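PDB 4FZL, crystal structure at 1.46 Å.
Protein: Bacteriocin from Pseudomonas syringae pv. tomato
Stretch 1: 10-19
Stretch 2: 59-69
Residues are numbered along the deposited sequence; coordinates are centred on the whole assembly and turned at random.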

ATOM      1  N   LEU A  10      19.645  13.403   2.157  1.00 22.37           N
ATOM      2  CA  LEU A  10      18.780  12.483   1.406  1.00 22.35           C
ATOM      3  C   LEU A  10      19.619  11.639   0.419  1.00 20.90           C
ATOM      4  O   LEU A  10      19.372  10.442   0.308  1.00 22.97           O
ATOM      5  CB  LEU A  10      17.634  13.185   0.665  1.00 24.26           C
ATOM      6  CG  LEU A  10      16.579  13.872   1.470  1.00 23.12           C
ATOM      7  CD1 LEU A  10      15.588  14.755   0.607  1.00 26.60           C
ATOM      8  CD2 LEU A  10      15.722  12.807   2.264  1.00 30.23           C
ATOM      9  N   LEU A  11      20.454  12.293  -0.382  1.00 21.51           N
ATOM     10  CA  LEU A  11      21.210  11.567  -1.393  1.00 25.57           C
ATOM     11  C   LEU A  11      22.155  10.594  -0.738  1.00 23.36           C
ATOM     12  O   LEU A  11      22.214   9.488  -1.185  1.00 25.32           O
ATOM     13  CB  LEU A  11      21.980  12.501  -2.311  1.00 23.41           C
ATOM     14  CG  LEU A  11      21.003  13.239  -3.256  1.00 26.81           C
ATOM     15  CD1 LEU A  11      21.764  14.285  -4.099  1.00 27.58           C
ATOM     16  CD2 LEU A  11      20.399  12.213  -4.246  1.00 28.85           C
ATOM     17  N   LEU A  12      22.826  10.995   0.346  1.00 21.84           N
ATOM     18  CA  LEU A  12      23.699  10.073   1.111  1.00 22.52           C
ATOM     19  C   LEU A  12      22.954   8.830   1.647  1.00 25.41           C
ATOM     20  O   LEU A  12      23.534   7.721   1.662  1.00 27.85           O
ATOM     21  CB  LEU A  12      24.369  10.766   2.306  1.00 26.99           C
ATOM     22  CG  LEU A  12      25.598  11.618   1.985  1.00 38.76           C
ATOM     23  CD1 LEU A  12      26.033  12.443   3.200  1.00 42.71           C
ATOM     24  CD2 LEU A  12      26.795  10.819   1.499  1.00 31.38           C
ATOM     25  N   GLN A  13      21.686   9.015   2.035  1.00 24.20           N
ATOM     26  CA  GLN A  13      20.892   7.950   2.618  1.00 23.18           C
ATOM     27  C   GLN A  13      20.135   7.120   1.554  1.00 23.97           C
ATOM     28  O   GLN A  13      19.426   6.181   1.884  1.00 22.16           O
ATOM     29  CB  GLN A  13      19.882   8.552   3.500  1.00 23.03           C
ATOM     30  CG  GLN A  13      20.344   9.355   4.711  1.00 30.23           C
ATOM     31  CD  GLN A  13      20.376   8.541   5.970  1.00 38.26           C
ATOM     32  OE1 GLN A  13      19.498   8.703   6.874  1.00 36.24           O
ATOM     33  NE2 GLN A  13      21.302   7.606   6.018  1.00 34.05           N
ATOM     34  N   GLY A  14      20.311   7.425   0.263  1.00 22.78           N
ATOM     35  CA  GLY A  14      19.592   6.675  -0.767  1.00 23.13           C
ATOM     36  C   GLY A  14      19.837   5.164  -0.787  1.00 21.88           C
ATOM     37  O   GLY A  14      18.852   4.395  -0.981  1.00 24.86           O
ATOM     38  N   ASP A  15      21.079   4.724  -0.578  1.00 25.70           N
ATOM     39  CA  ASP A  15      21.411   3.289  -0.619  1.00 27.16           C
ATOM     40  C   ASP A  15      20.651   2.551   0.496  1.00 28.67           C
ATOM     41  O   ASP A  15      20.196   1.391   0.346  1.00 28.92           O
ATOM     42  CB  ASP A  15      22.918   3.110  -0.495  1.00 29.73           C
ATOM     43  CG  ASP A  15      23.697   3.292  -1.821  1.00 28.41           C
ATOM     44  OD1 ASP A  15      23.088   3.406  -2.929  1.00 29.42           O
ATOM     45  OD2 ASP A  15      24.934   3.395  -1.719  1.00 36.44           O
ATOM     46  N   LEU A  16      20.523   3.192   1.646  1.00 23.73           N
ATOM     47  CA  LEU A  16      19.816   2.589   2.776  1.00 23.05           C
ATOM     48  C   LEU A  16      18.302   2.697   2.634  1.00 25.22           C
ATOM     49  O   LEU A  16      17.606   1.708   2.912  1.00 29.63           O
ATOM     50  CB  LEU A  16      20.243   3.293   4.082  1.00 27.44           C
ATOM     51  CG  LEU A  16      21.650   2.937   4.609  1.00 28.38           C
ATOM     52  CD1 LEU A  16      22.043   3.842   5.770  1.00 33.43           C
ATOM     53  CD2 LEU A  16      21.780   1.410   4.970  1.00 31.46           C
ATOM     54  N   TYR A  17      17.711   3.870   2.275  1.00 19.86           N
ATOM     55  CA  TYR A  17      16.273   3.984   2.250  1.00 21.29           C
ATOM     56  C   TYR A  17      15.689   3.214   1.088  1.00 27.26           C
ATOM     57  O   TYR A  17      14.634   2.673   1.210  1.00 26.19           O
ATOM     58  CB  TYR A  17      15.892   5.451   2.115  1.00 20.87           C
ATOM     59  CG  TYR A  17      16.058   6.303   3.324  1.00 21.45           C
ATOM     60  CD1 TYR A  17      15.751   5.797   4.575  1.00 22.72           C
ATOM     61  CD2 TYR A  17      16.362   7.642   3.233  1.00 21.66           C
ATOM     62  CE1 TYR A  17      15.741   6.589   5.704  1.00 22.51           C
ATOM     63  CE2 TYR A  17      16.332   8.441   4.379  1.00 21.49           C
ATOM     64  CZ  TYR A  17      15.998   7.906   5.600  1.00 22.17           C
ATOM     65  OH  TYR A  17      15.966   8.701   6.740  1.00 23.19           O
ATOM     66  N   CYS A  18      16.356   3.142  -0.048  1.00 23.01           N
ATOM     67  CA  CYS A  18      15.855   2.390  -1.209  1.00 23.88           C
ATOM     68  C   CYS A  18      16.402   0.951  -1.149  1.00 26.09           C
ATOM     69  O   CYS A  18      17.136   0.471  -2.030  1.00 31.77           O
ATOM     70  CB  CYS A  18      16.247   3.054  -2.546  1.00 26.09           C
ATOM     71  SG  CYS A  18      15.391   4.652  -2.693  1.00 27.87           S
ATOM     72  N   SER A  19      16.168   0.312  -0.024  1.00 25.57           N
ATOM     73  CA  SER A  19      16.606  -1.030   0.239  1.00 23.97           C
ATOM     74  C   SER A  19      15.709  -1.628   1.351  1.00 28.59           C
ATOM     75  O   SER A  19      14.883  -0.936   1.924  1.00 28.35           O
ATOM     76  CB  SER A  19      18.077  -1.056   0.672  1.00 29.80           C
ATOM     77  OG  SER A  19      18.185  -0.741   2.055  1.00 33.10           O
TER
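Stretch 2, residues 59-69: LRTAYNEIATD

Stretch 2 is helical throughout, with phi/psi near -60/-45 and i to i+4 backbone hydrogen bonds from Tyr-63 N to Leu-59 O (2.8 Å) through Asp-69 N to Glu-65 O (3.0 Å). Stretch 1 is helical at 10-12 and 14-17, and Cys-18 is the first residue to leave helical phi/psi, at -92/54. The register fixes the direction: Leu-10 CA lies 6.0 Å from Ala-67 CA, and Cys-18 CA lies 6.0 Å from Arg-60 CA, so the two segments run antiparallel. Together they bury 577 Å².

The main bump is Tyr-63, with 103 Å² covered. Its chi1 of 175° (t) brings the ring beside Gly-14, whose CA is 3.6 Å from Tyr-63 CE2, in an oblique position. Gly-14 has no side chain, and an ideal CB there would come 2.8 Å from Arg-60 NH2, a clash, so the bare CA is what leaves room for the guanidinium; the same CB would be 3.5 Å from Tyr-63 CE2. At the tip of the ring, Tyr-63 OH donates to Leu-10 O at 2.6 Å and approaches Tyr-17 CD2 at 3.3 Å, near the plane of the Tyr-17 ring. Cys-18 SG packs obliquely on the Tyr-63 ring, 4.3 Å from its centroid and 31° off the normal, and touches Tyr-63 CB at 3.7 Å.

Farther along, small Ala-67 receives two leucines: its CB is 3.8 Å from both Leu-10 CB and Leu-11 CD2.

Arg-60 lays one guanidinium face over the Gly-14 backbone, with CZ 3.5 Å from Gly-14 C. Its NH1 and NH2 both donate to Asp-15 OD1 at 2.9 Å, a salt bridge, while NE donates to Asn-64 OD1 at 2.9 Å. Water 1 bridges the two stretches, donating to Leu-11 O and Asn-64 OD1 (2.7 Å from its O to each) and accepting from Arg-60 NH2 (2.9 Å).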

ATOM      1  N   LEU A  59      12.122   3.240  -8.649  1.00 24.09           N
ATOM      2  CA  LEU A  59      12.103   3.849  -7.330  1.00 20.68           C
ATOM      3  C   LEU A  59      13.338   4.655  -7.008  1.00 21.98           C
ATOM      4  O   LEU A  59      13.266   5.806  -6.561  1.00 22.40           O
ATOM      5  CB  LEU A  59      11.829   2.848  -6.219  1.00 24.92           C
ATOM      6  CG  LEU A  59      11.505   3.433  -4.843  1.00 27.47           C
ATOM      7  CD1 LEU A  59      10.220   4.289  -4.779  1.00 27.05           C
ATOM      8  CD2 LEU A  59      11.466   2.288  -3.811  1.00 26.63           C
ATOM      9  N   ARG A  60      14.491   4.056  -7.155  1.00 23.11           N
ATOM     10  CA  ARG A  60      15.675   4.746  -6.689  1.00 20.90           C
ATOM     11  C   ARG A  60      15.926   6.024  -7.561  1.00 21.75           C
ATOM     12  O   ARG A  60      16.327   7.068  -7.040  1.00 21.91           O
ATOM     13  CB  ARG A  60      16.898   3.825  -6.725  1.00 25.36           C
ATOM     14  CG  ARG A  60      18.245   4.478  -6.430  1.00 22.00           C
ATOM     15  CD  ARG A  60      18.136   5.161  -5.032  1.00 23.21           C
ATOM     16  NE  ARG A  60      19.412   5.780  -4.676  1.00 21.54           N
ATOM     17  CZ  ARG A  60      20.482   5.112  -4.252  1.00 20.67           C
ATOM     18  NH1 ARG A  60      20.453   3.793  -4.159  1.00 27.87           N
ATOM     19  NH2 ARG A  60      21.623   5.739  -3.862  1.00 24.66           N
ATOM     20  N   THR A  61      15.723   5.917  -8.878  1.00 22.64           N
ATOM     21  CA  THR A  61      15.865   7.050  -9.772  1.00 21.91           C
ATOM     22  C   THR A  61      14.963   8.143  -9.334  1.00 19.96           C
ATOM     23  O   THR A  61      15.369   9.310  -9.205  1.00 22.44           O
ATOM     24  CB  THR A  61      15.595   6.701 -11.234  1.00 25.39           C
ATOM     25  OG1 THR A  61      16.517   5.644 -11.597  1.00 26.22           O
ATOM     26  CG2 THR A  61      15.821   7.907 -12.185  1.00 27.78           C
ATOM     27  N   ALA A  62      13.709   7.794  -9.028  1.00 21.49           N
ATOM     28  CA  ALA A  62      12.612   8.753  -8.613  1.00 22.07           C
ATOM     29  C   ALA A  62      13.087   9.448  -7.291  1.00 20.22           C
ATOM     30  O   ALA A  62      13.121  10.689  -7.179  1.00 22.96           O
ATOM     31  CB  ALA A  62      11.278   8.065  -8.392  1.00 22.99           C
ATOM     32  N   TYR A  63      13.485   8.619  -6.322  1.00 20.33           N
ATOM     33  CA  TYR A  63      13.987   9.105  -5.055  1.00 20.32           C
ATOM     34  C   TYR A  63      15.135  10.113  -5.254  1.00 20.31           C
ATOM     35  O   TYR A  63      15.114  11.235  -4.704  1.00 21.08           O
ATOM     36  CB  TYR A  63      14.453   7.929  -4.192  1.00 20.56           C
ATOM     37  CG  TYR A  63      15.111   8.380  -2.882  1.00 19.03           C
ATOM     38  CD1 TYR A  63      14.330   8.517  -1.757  1.00 20.67           C
ATOM     39  CD2 TYR A  63      16.461   8.659  -2.842  1.00 20.82           C
ATOM     40  CE1 TYR A  63      14.888   8.899  -0.522  1.00 23.92           C
ATOM     41  CE2 TYR A  63      17.008   9.080  -1.676  1.00 20.90           C
ATOM     42  CZ  TYR A  63      16.269   9.232  -0.508  1.00 22.66           C
ATOM     43  OH  TYR A  63      16.880   9.644   0.709  1.00 23.55           O
ATOM     44  N   ASN A  64      16.125   9.665  -6.044  1.00 21.96           N
ATOM     45  CA  ASN A  64      17.292  10.514  -6.303  1.00 19.87           C
ATOM     46  C   ASN A  64      16.867  11.846  -7.002  1.00 19.12           C
ATOM     47  O   ASN A  64      17.360  12.964  -6.623  1.00 22.09           O
ATOM     48  CB  ASN A  64      18.341   9.834  -7.169  1.00 20.35           C
ATOM     49  CG  ASN A  64      19.087   8.710  -6.471  1.00 23.77           C
ATOM     50  OD1 ASN A  64      19.164   8.635  -5.263  1.00 23.31           O
ATOM     51  ND2 ASN A  64      19.666   7.807  -7.280  1.00 24.03           N
ATOM     52  N   GLU A  65      15.958  11.742  -7.986  1.00 22.15           N
ATOM     53  CA  GLU A  65      15.511  12.946  -8.675  1.00 22.71           C
ATOM     54  C   GLU A  65      14.739  13.908  -7.799  1.00 20.65           C
ATOM     55  O   GLU A  65      14.900  15.136  -7.969  1.00 21.68           O
ATOM     56  CB  GLU A  65      14.723  12.613  -9.932  1.00 25.88           C
ATOM     57  CG  GLU A  65      15.656  12.021 -10.993  1.00 26.47           C
ATOM     58  CD  GLU A  65      16.722  13.066 -11.493  1.00 30.16           C
ATOM     59  OE1 GLU A  65      16.361  14.196 -11.879  1.00 44.68           O
ATOM     60  OE2 GLU A  65      17.925  12.769 -11.511  1.00 33.60           O
ATOM     61  N   ILE A  66      13.889  13.393  -6.898  1.00 20.93           N
ATOM     62  CA  ILE A  66      13.183  14.257  -5.951  1.00 20.73           C
ATOM     63  C   ILE A  66      14.202  14.909  -4.986  1.00 21.03           C
ATOM     64  O   ILE A  66      14.156  16.120  -4.711  1.00 21.03           O
ATOM     65  CB  ILE A  66      12.215  13.382  -5.169  1.00 23.47           C
ATOM     66  CG1 ILE A  66      11.080  12.940  -6.071  1.00 23.83           C
ATOM     67  CG2 ILE A  66      11.615  14.181  -4.041  1.00 23.10           C
ATOM     68  CD1 ILE A  66      10.382  11.674  -5.586  1.00 25.20           C
ATOM     69  N   ALA A  67      15.167  14.132  -4.508  1.00 21.64           N
ATOM     70  CA  ALA A  67      16.174  14.708  -3.576  1.00 21.01           C
ATOM     71  C   ALA A  67      16.965  15.782  -4.294  1.00 20.33           C
ATOM     72  O   ALA A  67      17.279  16.822  -3.714  1.00 21.44           O
ATOM     73  CB  ALA A  67      17.098  13.636  -3.041  1.00 21.99           C
ATOM     74  N   THR A  68      17.308  15.516  -5.543  1.00 20.26           N
ATOM     75  CA  THR A  68      18.048  16.467  -6.339  1.00 21.35           C
ATOM     76  C   THR A  68      17.253  17.769  -6.537  1.00 21.37           C
ATOM     77  O   THR A  68      17.791  18.910  -6.448  1.00 23.09           O
ATOM     78  CB  THR A  68      18.551  15.842  -7.665  1.00 21.85           C
ATOM     79  OG1 THR A  68      19.354  14.713  -7.369  1.00 23.09           O
ATOM     80  CG2 THR A  68      19.296  16.878  -8.519  1.00 24.95           C
ATOM     81  N   ASP A  69      15.963  17.622  -6.770  1.00 21.29           N
ATOM     82  CA  ASP A  69      15.125  18.803  -6.928  1.00 22.35           C
ATOM     83  C   ASP A  69      14.988  19.613  -5.651  1.00 19.62           C
ATOM     84  O   ASP A  69      15.039  20.872  -5.661  1.00 25.58           O
ATOM     85  CB  ASP A  69      13.798  18.422  -7.553  1.00 26.11           C
ATOM     86  CG  ASP A  69      13.105  19.638  -8.165  1.00 42.24           C
ATOM     87  OD1 ASP A  69      13.723  20.313  -9.041  1.00 45.17           O
ATOM     88  OD2 ASP A  69      11.974  19.923  -7.747  1.00 67.83           O
TER
HETATM   89  O   HOH W   1      21.342   8.603  -3.621  1.00 27.40           O
HETATM   90  O   HOH W   2      18.636   1.586  -4.456  1.00 28.76           O